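Local coordinates for protein ZYRO0G01672p (Zygosaccharomyces rouxii, PDB 4U8T) that binds RNA carrying N6-methyladenosine through its YTH domain and probably serves as a reader of this mark on mRNA, at residues L73-N78 / G85-S90; I15-I20 / W116-D121. One frame throughout, in Å; residues are numbered along the deposited sequence.

Contact 1 of 2, residues L73-N78 / G85-S90; sequences LLFSVN and GVAEMS. With nucleotides of chain G.
Gly-85 and Phe-75 meet first along 85-90, which pairs antiparallel with 73-78 in a beta hairpin of the YTH domain's mixed sheet. Phe-75 N donates to Gly-85 O (3.0 Å), and that oxygen also lies near the plane of the Phe-75 ring, at its edge. Gly-85 has backbone angles at which a CB would press on the preceding carbonyl oxygen, a conformation that suits glycine. Val-86 and Leu-74 form a non-hydrogen-bonded pair, their side chains pointing the same way, with Leu-74 CD2 3.9 Å from Val-86 CG1. Ala-87 and Leu-73 exchange two backbone bonds, Leu-73 N to Ala-87 O (2.7 Å) and Ala-87 N to Leu-73 O (2.9 Å). Phe-75, with CG anti to its carbonyl carbon (chi1 -80°), brings CE1 to 3.9 Å from Ala-87 CB, where a small methyl fits beside the large ring. Selenomethionine Met-89 then brings its CG to 4.1 Å from Leu-73 CD1. Past the end of strand 71-77, Asn-78 OD1 accepts a hydrogen bond from O2' of the N6-methyladenosine of chain G (2.7 Å). An alanine here would probably leave that ribose hydroxyl without its acceptor. The apolar, backbone-bonded hairpin thus places the polar amide of Asn-78, just past the strand, where it can take the ribose hydroxyl of the methylated nucleotide.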
ATOM      1  N   LEU A  73       1.853  -0.507  -3.110  1.00 18.86           N
ATOM      2  CA  LEU A  73       1.511  -0.536  -1.709  1.00 16.45           C
ATOM      3  C   LEU A  73       0.025  -0.804  -1.576  1.00 19.70           C
ATOM      4  O   LEU A  73      -0.792  -0.076  -2.108  1.00 19.28           O
ATOM      5  CB  LEU A  73       1.899   0.781  -1.044  1.00 16.50           C
ATOM      6  CG  LEU A  73       3.332   1.286  -1.222  1.00 18.59           C
ATOM      7  CD1 LEU A  73       3.456   2.677  -0.673  1.00 17.91           C
ATOM      8  CD2 LEU A  73       4.312   0.361  -0.511  1.00 18.84           C
ATOM      9  N   LEU A  74      -0.320  -1.860  -0.865  1.00 14.04           N
ATOM     10  CA  LEU A  74      -1.705  -2.205  -0.665  1.00 14.58           C
ATOM     11  C   LEU A  74      -2.083  -1.833   0.754  1.00 17.73           C
ATOM     12  O   LEU A  74      -1.608  -2.435   1.686  1.00 21.05           O
ATOM     13  CB  LEU A  74      -1.924  -3.695  -0.955  1.00 17.44           C
ATOM     14  CG  LEU A  74      -1.241  -4.263  -2.232  1.00 22.64           C
ATOM     15  CD1 LEU A  74      -1.615  -5.704  -2.471  1.00 22.41           C
ATOM     16  CD2 LEU A  74      -1.507  -3.486  -3.499  1.00 17.52           C
ATOM     17  N   PHE A  75      -2.885  -0.789   0.910  1.00 15.54           N
ATOM     18  CA  PHE A  75      -3.191  -0.224   2.215  1.00 14.50           C
ATOM     19  C   PHE A  75      -4.344  -0.915   2.962  1.00 18.66           C
ATOM     20  O   PHE A  75      -5.350  -1.286   2.400  1.00 17.53           O
ATOM     21  CB  PHE A  75      -3.519   1.246   2.082  1.00 14.14           C
ATOM     22  CG  PHE A  75      -2.335   2.139   1.973  1.00 11.52           C
ATOM     23  CD1 PHE A  75      -1.622   2.231   0.805  1.00 10.61           C
ATOM     24  CD2 PHE A  75      -1.964   2.938   3.031  1.00 11.84           C
ATOM     25  CE1 PHE A  75      -0.565   3.070   0.710  1.00  9.98           C
ATOM     26  CE2 PHE A  75      -0.894   3.763   2.939  1.00 16.46           C
ATOM     27  CZ  PHE A  75      -0.194   3.837   1.779  1.00 11.41           C
ATOM     28  N   SER A  76      -4.186  -1.036   4.264  1.00 19.21           N
ATOM     29  CA  SER A  76      -5.177  -1.650   5.112  1.00 16.64           C
ATOM     30  C   SER A  76      -5.115  -1.061   6.499  1.00 16.36           C
ATOM     31  O   SER A  76      -4.066  -1.068   7.118  1.00 20.83           O
ATOM     32  CB  SER A  76      -4.933  -3.145   5.176  1.00 14.93           C
ATOM     33  OG  SER A  76      -5.631  -3.731   6.233  1.00 16.25           O
ATOM     34  N   VAL A  77      -6.226  -0.566   7.017  1.00 16.81           N
ATOM     35  CA  VAL A  77      -6.208  -0.016   8.367  1.00 17.48           C
ATOM     36  C   VAL A  77      -6.325  -1.144   9.401  1.00 16.53           C
ATOM     37  O   VAL A  77      -7.051  -2.095   9.195  1.00 16.41           O
ATOM     38  CB  VAL A  77      -7.303   1.040   8.536  1.00 14.13           C
ATOM     39  CG1 VAL A  77      -7.343   1.540   9.920  1.00 11.07           C
ATOM     40  CG2 VAL A  77      -7.027   2.190   7.609  1.00 14.76           C
ATOM     41  N   ASN A  78      -5.561  -1.057  10.487  1.00 17.12           N
ATOM     42  CA  ASN A  78      -5.618  -2.081  11.531  1.00 17.92           C
ATOM     43  C   ASN A  78      -7.003  -2.333  12.041  1.00 17.79           C
ATOM     44  O   ASN A  78      -7.709  -1.397  12.369  1.00 22.78           O
ATOM     45  CB  ASN A  78      -4.740  -1.723  12.726  1.00 16.44           C
ATOM     46  CG  ASN A  78      -3.259  -1.856  12.443  1.00 17.90           C
ATOM     47  OD1 ASN A  78      -2.450  -1.557  13.291  1.00 19.36           O
ATOM     48  ND2 ASN A  78      -2.910  -2.261  11.247  1.00 20.84           N
ATOM     49  N   GLY A  85      -7.105   0.554  -0.468  1.00 15.31           N
ATOM     50  CA  GLY A  85      -6.540   1.250  -1.599  1.00 15.89           C
ATOM     51  C   GLY A  85      -5.173   0.803  -2.037  1.00 19.32           C
ATOM     52  O   GLY A  85      -4.572  -0.052  -1.407  1.00 19.95           O
ATOM     53  N   VAL A  86      -4.705   1.369  -3.147  1.00 17.06           N
ATOM     54  CA  VAL A  86      -3.438   0.997  -3.746  1.00 13.84           C
ATOM     55  C   VAL A  86      -2.654   2.218  -4.120  1.00 15.82           C
ATOM     56  O   VAL A  86      -3.182   3.097  -4.754  1.00 19.82           O
ATOM     57  CB  VAL A  86      -3.653   0.146  -5.003  1.00 14.23           C
ATOM     58  CG1 VAL A  86      -2.335  -0.259  -5.614  1.00 12.26           C
ATOM     59  CG2 VAL A  86      -4.455  -1.057  -4.662  1.00 16.73           C
ATOM     60  N   ALA A  87      -1.375   2.253  -3.777  1.00 15.21           N
ATOM     61  CA  ALA A  87      -0.515   3.351  -4.173  1.00 16.28           C
ATOM     62  C   ALA A  87       0.797   2.841  -4.755  1.00 19.46           C
ATOM     63  O   ALA A  87       1.160   1.712  -4.543  1.00 22.98           O
ATOM     64  CB  ALA A  87      -0.259   4.238  -3.011  1.00 12.80           C
ATOM     65  N   GLU A  88       1.485   3.668  -5.529  1.00 22.36           N
ATOM     66  CA  GLU A  88       2.860   3.385  -5.934  1.00 21.54           C
ATOM     67  C   GLU A  88       3.835   4.241  -5.178  1.00 21.22           C
ATOM     68  O   GLU A  88       3.495   5.335  -4.804  1.00 21.63           O
ATOM     69  CB  GLU A  88       3.093   3.645  -7.408  1.00 25.38           C
ATOM     70  CG  GLU A  88       2.062   3.151  -8.349  1.00 30.69           C
ATOM     71  CD  GLU A  88       2.325   3.677  -9.720  1.00 39.08           C
ATOM     72  OE1 GLU A  88       3.158   4.601  -9.824  1.00 44.65           O
ATOM     73  OE2 GLU A  88       1.724   3.163 -10.687  1.00 44.43           O
HETATM   74  N   MSE A  89       5.054   3.750  -4.977  1.00 19.66           N
HETATM   75  CA  MSE A  89       6.126   4.613  -4.537  1.00 19.73           C
HETATM   76  C   MSE A  89       6.534   5.464  -5.728  1.00 24.19           C
HETATM   77  O   MSE A  89       6.502   5.009  -6.857  1.00 23.55           O
HETATM   78  CB  MSE A  89       7.299   3.814  -3.996  1.00 19.56           C
HETATM   79  CG  MSE A  89       7.045   3.140  -2.675  1.00 24.83           C
HETATM   80 SE   MSE A  89       8.554   2.219  -1.849  1.00 38.56          SE
HETATM   81  CE  MSE A  89       9.560   3.702  -1.230  1.00 23.26           C
ATOM     82  N   SER A  90       6.883   6.717  -5.491  1.00 24.08           N
ATOM     83  CA  SER A  90       7.283   7.573  -6.586  1.00 26.33           C
ATOM     84  C   SER A  90       8.545   8.301  -6.180  1.00 26.01           C
ATOM     85  O   SER A  90       9.015   9.205  -6.852  1.00 28.18           O
ATOM     86  CB  SER A  90       6.180   8.548  -6.982  1.00 25.28           C
ATOM     87  OG  SER A  90       5.778   9.334  -5.907  1.00 26.83           O
TER
ATOM     88  C2  6MZ G   4       0.142   5.161  11.292  1.00 18.86           C
ATOM     89  C4  6MZ G   4       1.389   3.208  11.028  1.00 22.36           C
ATOM     90  C5  6MZ G   4       2.183   3.860  10.003  1.00 23.02           C
ATOM     91  O1P 6MZ G   4       5.715  -0.199  16.612  1.00 31.11           O
ATOM     92  O2P 6MZ G   4       4.429  -2.369  16.836  1.00 23.51           O
ATOM     93  N9  6MZ G   4       1.868   1.972  11.133  1.00 19.89           N
ATOM     94  N3  6MZ G   4       0.397   3.905  11.614  1.00 20.41           N
ATOM     95  N1  6MZ G   4       0.838   5.818  10.378  1.00 21.42           N
ATOM     96  C6  6MZ G   4       1.846   5.255   9.700  1.00 21.23           C
ATOM     97  N6  6MZ G   4       2.531   5.944   8.777  1.00 20.24           N
ATOM     98  C9  6MZ G   4       2.262   7.345   8.594  1.00 22.05           C
ATOM     99  N7  6MZ G   4       3.081   2.958   9.584  1.00 21.65           N
ATOM    100  C8  6MZ G   4       2.884   1.833  10.288  1.00 20.55           C
ATOM    101  O5' 6MZ G   4       3.961  -0.682  15.041  1.00 25.28           O
ATOM    102  C5' 6MZ G   4       3.616  -1.241  13.788  1.00 17.97           C
ATOM    103  C4' 6MZ G   4       2.290  -0.726  13.325  1.00 18.55           C
ATOM    104  O4' 6MZ G   4       2.436   0.632  12.921  1.00 23.48           O
ATOM    105  C1' 6MZ G   4       1.383   0.968  12.080  1.00 19.41           C
ATOM    106  C2' 6MZ G   4       0.887  -0.307  11.420  1.00 17.37           C
ATOM    107  O2' 6MZ G   4      -0.477  -0.453  11.755  1.00 19.44           O
ATOM    108  C3' 6MZ G   4       1.699  -1.406  12.107  1.00 19.15           C
ATOM    109  O3' 6MZ G   4       0.884  -2.493  12.467  1.00 19.26           O
ATOM    110  P   6MZ G   4       5.053  -1.344  15.970  1.00 21.55           P
ATOM    111  P     C G   5       1.323  -3.982  12.166  1.00 21.05           P
ATOM    112  OP1   C G   5       1.468  -4.697  13.436  1.00 23.02           O
ATOM    113  OP2   C G   5       2.446  -3.892  11.255  1.00 20.22           O
ATOM    114  O5'   C G   5       0.103  -4.591  11.377  1.00 18.18           O
ATOM    115  C5'   C G   5      -1.046  -5.077  12.039  1.00 17.42           C
ATOM    116  C4'   C G   5      -1.362  -6.459  11.568  1.00 19.92           C
ATOM    117  O4'   C G   5      -0.334  -7.351  11.989  1.00 25.60           O
ATOM    118  C3'   C G   5      -2.642  -7.107  12.049  1.00 20.69           C
ATOM    119  O3'   C G   5      -3.711  -6.711  11.216  1.00 20.35           O
ATOM    120  C2'   C G   5      -2.345  -8.605  11.944  1.00 25.04           C
ATOM    121  O2'   C G   5      -2.789  -9.124  10.707  1.00 25.73           O
ATOM    122  C1'   C G   5      -0.814  -8.655  11.964  1.00 24.38           C
ATOM    123  N1    C G   5      -0.198  -9.409  13.059  1.00 29.24           N
ATOM    124  C2    C G   5       0.770 -10.299  12.609  1.00 30.72           C
ATOM    125  O2    C G   5       0.983 -10.375  11.394  1.00 27.67           O
ATOM    126  N3    C G   5       1.463 -11.043  13.481  1.00 29.81           N
ATOM    127  C4    C G   5       1.208 -10.904  14.757  1.00 30.53           C
ATOM    128  N4    C G   5       1.913 -11.678  15.561  1.00 27.08           N
ATOM    129  C5    C G   5       0.221  -9.997  15.244  1.00 37.88           C
ATOM    130  C6    C G   5      -0.472  -9.254  14.372  1.00 31.30           C
TER

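Contact 2 of 2, residues I15-I20 / W116-D121; sequences IIPPWI and WIVVRD
A single antiparallel beta bridge between Ile-15 and Val-119 fastens the N-terminal segment to the sheet of the YTH domain, a member of the PUA clan. It uses the side of strand 111-123 that faces away from strand 82-94, beside a classic beta bulge in which Ile-117 and Val-118 both face Val-86. Ile-15 N donates to Val-119 O (3.0 Å), lying on a lone pair of that oxygen, and Val-119 N returns a bond to Ile-15 O (2.8 Å, 167° at the hydrogen). The side chains of the pair meet through their branched carbons, and those of both residues also touch Phe-43 and Leu-172, so beta-branched aliphatics suit this place.

The pairing does not extend to Pro-17. Proline lacks an N-H, and its ring carbon CD lies 3.3 Å from Ile-117 O, where a hydrogen-bonded partner might otherwise donate. The puckered ring still makes an apolar contact: its CG rests 3.9 Å from Ile-117 CG2, the two side chains meeting at about a right angle. Farther along the segment, Ile-20 points its CB toward the strand. With CG1 anti to its carbonyl carbon (chi1 -58°) and the rest extended, its CD1 reaches Val-118 CG2 at 3.9 Å.

Later in the strand, the extended Arg-120 side chain crosses that of Ile-16, whose CD1 lies 3.8 Å from Arg-120 CD and also nears Arg-120 NH2, while Arg-120 NE donates to Asp-121 O at 3.3 Å from above the carbonyl plane.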
ATOM      1  N   ILE A  15     -12.163   5.826  -6.229  1.00 28.93           N
ATOM      2  CA  ILE A  15     -11.317   6.013  -7.380  1.00 21.21           C
ATOM      3  C   ILE A  15     -10.881   4.643  -7.842  1.00 21.90           C
ATOM      4  O   ILE A  15     -10.057   4.018  -7.201  1.00 28.10           O
ATOM      5  CB  ILE A  15     -10.098   6.878  -7.045  1.00 23.43           C
ATOM      6  CG1 ILE A  15     -10.540   8.281  -6.649  1.00 20.51           C
ATOM      7  CG2 ILE A  15      -9.187   6.970  -8.208  1.00 23.98           C
ATOM      8  CD1 ILE A  15      -9.463   9.107  -6.117  1.00 17.25           C
ATOM      9  N   ILE A  16     -11.437   4.199  -8.962  1.00 21.87           N
ATOM     10  CA  ILE A  16     -11.126   2.924  -9.576  1.00 21.91           C
ATOM     11  C   ILE A  16     -10.789   3.131 -11.044  1.00 25.72           C
ATOM     12  O   ILE A  16     -11.675   3.357 -11.835  1.00 29.40           O
ATOM     13  CB  ILE A  16     -12.282   1.949  -9.522  1.00 20.17           C
ATOM     14  CG1 ILE A  16     -12.833   1.799  -8.122  1.00 24.88           C
ATOM     15  CG2 ILE A  16     -11.855   0.606 -10.047  1.00 24.98           C
ATOM     16  CD1 ILE A  16     -13.959   0.813  -8.057  1.00 22.85           C
ATOM     17  N   PRO A  17      -9.511   3.052 -11.410  1.00 28.46           N
ATOM     18  CA  PRO A  17      -9.071   3.271 -12.790  1.00 29.53           C
ATOM     19  C   PRO A  17      -9.523   2.150 -13.707  1.00 32.53           C
ATOM     20  O   PRO A  17      -9.589   1.026 -13.236  1.00 40.13           O
ATOM     21  CB  PRO A  17      -7.551   3.273 -12.668  1.00 27.36           C
ATOM     22  CG  PRO A  17      -7.302   2.382 -11.542  1.00 30.12           C
ATOM     23  CD  PRO A  17      -8.403   2.607 -10.557  1.00 29.32           C
ATOM     24  N   PRO A  18      -9.762   2.427 -14.999  1.00 34.66           N
ATOM     25  CA  PRO A  18     -10.116   1.369 -15.949  1.00 39.84           C
ATOM     26  C   PRO A  18      -9.065   0.268 -16.064  1.00 40.33           C
ATOM     27  O   PRO A  18      -9.414  -0.890 -16.214  1.00 37.83           O
ATOM     28  CB  PRO A  18     -10.281   2.130 -17.261  1.00 33.06           C
ATOM     29  CG  PRO A  18     -10.762   3.420 -16.846  1.00 27.49           C
ATOM     30  CD  PRO A  18     -10.040   3.750 -15.573  1.00 33.74           C
ATOM     31  N   TRP A  19      -7.794   0.615 -16.045  1.00 42.65           N
ATOM     32  CA  TRP A  19      -6.784  -0.422 -16.119  1.00 48.36           C
ATOM     33  C   TRP A  19      -5.652  -0.116 -15.154  1.00 43.84           C
ATOM     34  O   TRP A  19      -5.423   1.027 -14.807  1.00 38.21           O
ATOM     35  CB  TRP A  19      -6.267  -0.546 -17.551  1.00 47.85           C
ATOM     36  CG  TRP A  19      -6.005   0.772 -18.131  1.00 51.59           C
ATOM     37  CD1 TRP A  19      -6.898   1.570 -18.762  1.00 50.12           C
ATOM     38  CD2 TRP A  19      -4.746   1.470 -18.157  1.00 58.41           C
ATOM     39  NE1 TRP A  19      -6.289   2.742 -19.160  1.00 57.50           N
ATOM     40  CE2 TRP A  19      -4.965   2.698 -18.807  1.00 58.36           C
ATOM     41  CE3 TRP A  19      -3.464   1.177 -17.693  1.00 52.78           C
ATOM     42  CZ2 TRP A  19      -3.946   3.628 -19.007  1.00 54.19           C
ATOM     43  CZ3 TRP A  19      -2.462   2.106 -17.885  1.00 53.60           C
ATOM     44  CH2 TRP A  19      -2.706   3.313 -18.534  1.00 53.56           C
ATOM     45  N   ILE A  20      -4.933  -1.152 -14.746  1.00 47.28           N
ATOM     46  CA  ILE A  20      -3.679  -0.988 -14.029  1.00 44.06           C
ATOM     47  C   ILE A  20      -2.603  -1.737 -14.757  1.00 40.47           C
ATOM     48  O   ILE A  20      -2.626  -2.949 -14.804  1.00 42.72           O
ATOM     49  CB  ILE A  20      -3.739  -1.511 -12.594  1.00 37.06           C
ATOM     50  CG1 ILE A  20      -4.843  -0.809 -11.821  1.00 40.74           C
ATOM     51  CG2 ILE A  20      -2.432  -1.251 -11.903  1.00 33.31           C
ATOM     52  CD1 ILE A  20      -5.023  -1.329 -10.426  1.00 37.22           C
ATOM     53  N   TRP A 116      -1.245   7.792  -5.583  1.00 23.08           N
ATOM     54  CA  TRP A 116      -2.429   6.949  -5.412  1.00 21.68           C
ATOM     55  C   TRP A 116      -3.130   6.554  -6.725  1.00 25.20           C
ATOM     56  O   TRP A 116      -3.297   7.349  -7.627  1.00 28.64           O
ATOM     57  CB  TRP A 116      -3.390   7.633  -4.429  1.00 21.17           C
ATOM     58  CG  TRP A 116      -2.956   7.424  -3.013  1.00 18.59           C
ATOM     59  CD1 TRP A 116      -1.986   8.102  -2.352  1.00 17.29           C
ATOM     60  CD2 TRP A 116      -3.455   6.453  -2.097  1.00 16.66           C
ATOM     61  NE1 TRP A 116      -1.850   7.626  -1.091  1.00 16.27           N
ATOM     62  CE2 TRP A 116      -2.738   6.603  -0.908  1.00 16.15           C
ATOM     63  CE3 TRP A 116      -4.439   5.473  -2.166  1.00 17.03           C
ATOM     64  CZ2 TRP A 116      -2.971   5.809   0.200  1.00 13.77           C
ATOM     65  CZ3 TRP A 116      -4.669   4.692  -1.058  1.00 16.78           C
ATOM     66  CH2 TRP A 116      -3.940   4.861   0.101  1.00 13.07           C
ATOM     67  N   ILE A 117      -3.497   5.280  -6.804  1.00 21.99           N
ATOM     68  CA  ILE A 117      -4.079   4.643  -7.987  1.00 23.39           C
ATOM     69  C   ILE A 117      -5.519   4.193  -7.788  1.00 24.80           C
ATOM     70  O   ILE A 117      -6.376   4.369  -8.647  1.00 31.33           O
ATOM     71  CB  ILE A 117      -3.317   3.372  -8.362  1.00 25.77           C
ATOM     72  CG1 ILE A 117      -1.924   3.632  -8.843  1.00 25.51           C
ATOM     73  CG2 ILE A 117      -4.024   2.608  -9.436  1.00 28.71           C
ATOM     74  CD1 ILE A 117      -1.318   2.333  -9.177  1.00 27.15           C
ATOM     75  N   VAL A 118      -5.742   3.529  -6.665  1.00 20.18           N
ATOM     76  CA  VAL A 118      -7.022   2.951  -6.325  1.00 20.34           C
ATOM     77  C   VAL A 118      -7.427   3.435  -4.956  1.00 22.25           C
ATOM     78  O   VAL A 118      -6.635   3.418  -4.041  1.00 19.60           O
ATOM     79  CB  VAL A 118      -6.975   1.424  -6.299  1.00 21.39           C
ATOM     80  CG1 VAL A 118      -8.346   0.866  -6.100  1.00 20.24           C
ATOM     81  CG2 VAL A 118      -6.390   0.897  -7.562  1.00 25.78           C
ATOM     82  N   VAL A 119      -8.654   3.895  -4.825  1.00 20.93           N
ATOM     83  CA  VAL A 119      -9.217   4.146  -3.520  1.00 18.81           C
ATOM     84  C   VAL A 119     -10.522   3.397  -3.465  1.00 20.73           C
ATOM     85  O   VAL A 119     -11.494   3.806  -4.067  1.00 26.15           O
ATOM     86  CB  VAL A 119      -9.452   5.654  -3.252  1.00 20.19           C
ATOM     87  CG1 VAL A 119     -10.151   5.859  -1.943  1.00 21.09           C
ATOM     88  CG2 VAL A 119      -8.164   6.419  -3.254  1.00 15.69           C
ATOM     89  N   ARG A 120     -10.549   2.297  -2.747  1.00 17.91           N
ATOM     90  CA  ARG A 120     -11.735   1.470  -2.701  1.00 16.41           C
ATOM     91  C   ARG A 120     -11.617   0.405  -1.646  1.00 19.31           C
ATOM     92  O   ARG A 120     -10.569  -0.162  -1.473  1.00 19.81           O
ATOM     93  CB  ARG A 120     -11.991   0.806  -4.043  1.00 24.02           C
ATOM     94  CG  ARG A 120     -12.733  -0.498  -3.868  1.00 28.48           C
ATOM     95  CD  ARG A 120     -12.889  -1.312  -5.077  1.00 26.85           C
ATOM     96  NE  ARG A 120     -13.876  -2.320  -4.781  1.00 29.61           N
ATOM     97  CZ  ARG A 120     -14.460  -3.076  -5.693  1.00 42.87           C
ATOM     98  NH1 ARG A 120     -15.362  -3.968  -5.326  1.00 51.35           N
ATOM     99  NH2 ARG A 120     -14.157  -2.927  -6.968  1.00 42.15           N
ATOM    100  N   ASP A 121     -12.706   0.134  -0.940  1.00 22.56           N
ATOM    101  CA  ASP A 121     -12.718  -0.938   0.041  1.00 20.68           C
ATOM    102  C   ASP A 121     -12.818  -2.301  -0.602  1.00 21.59           C
ATOM    103  O   ASP A 121     -13.606  -2.504  -1.509  1.00 26.67           O
ATOM    104  CB  ASP A 121     -13.870  -0.761   1.014  1.00 21.06           C
ATOM    105  CG  ASP A 121     -13.652   0.367   1.970  1.00 20.95           C
ATOM    106  OD1 ASP A 121     -12.690   1.111   1.800  1.00 20.09           O
ATOM    107  OD2 ASP A 121     -14.435   0.509   2.915  1.00 26.17           O
TER

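In the fold
Contact 1 lies at the centre of the chain and all its touching residues are buried; the centre of contact 2 lies about 12 Å from the centre of the chain, and it is only partly buried. The first joins neighbouring strands close in sequence, whereas the second brings an irregular N-terminal segment back to a strand some 96 residues later. Strands 82-94 and 111-123, adjacent in one sheet, connect them: Val-86 probably bonds through its N to Val-118 O and through its O to Ile-117 N. Phe-75 of contact 1 also packs on Trp-116 of contact 2. Contact 1 relies on repeated backbone pairing, with Asn-78 just past it bonding to RNA; contact 2 has one bridge and mainly aliphatic side chains.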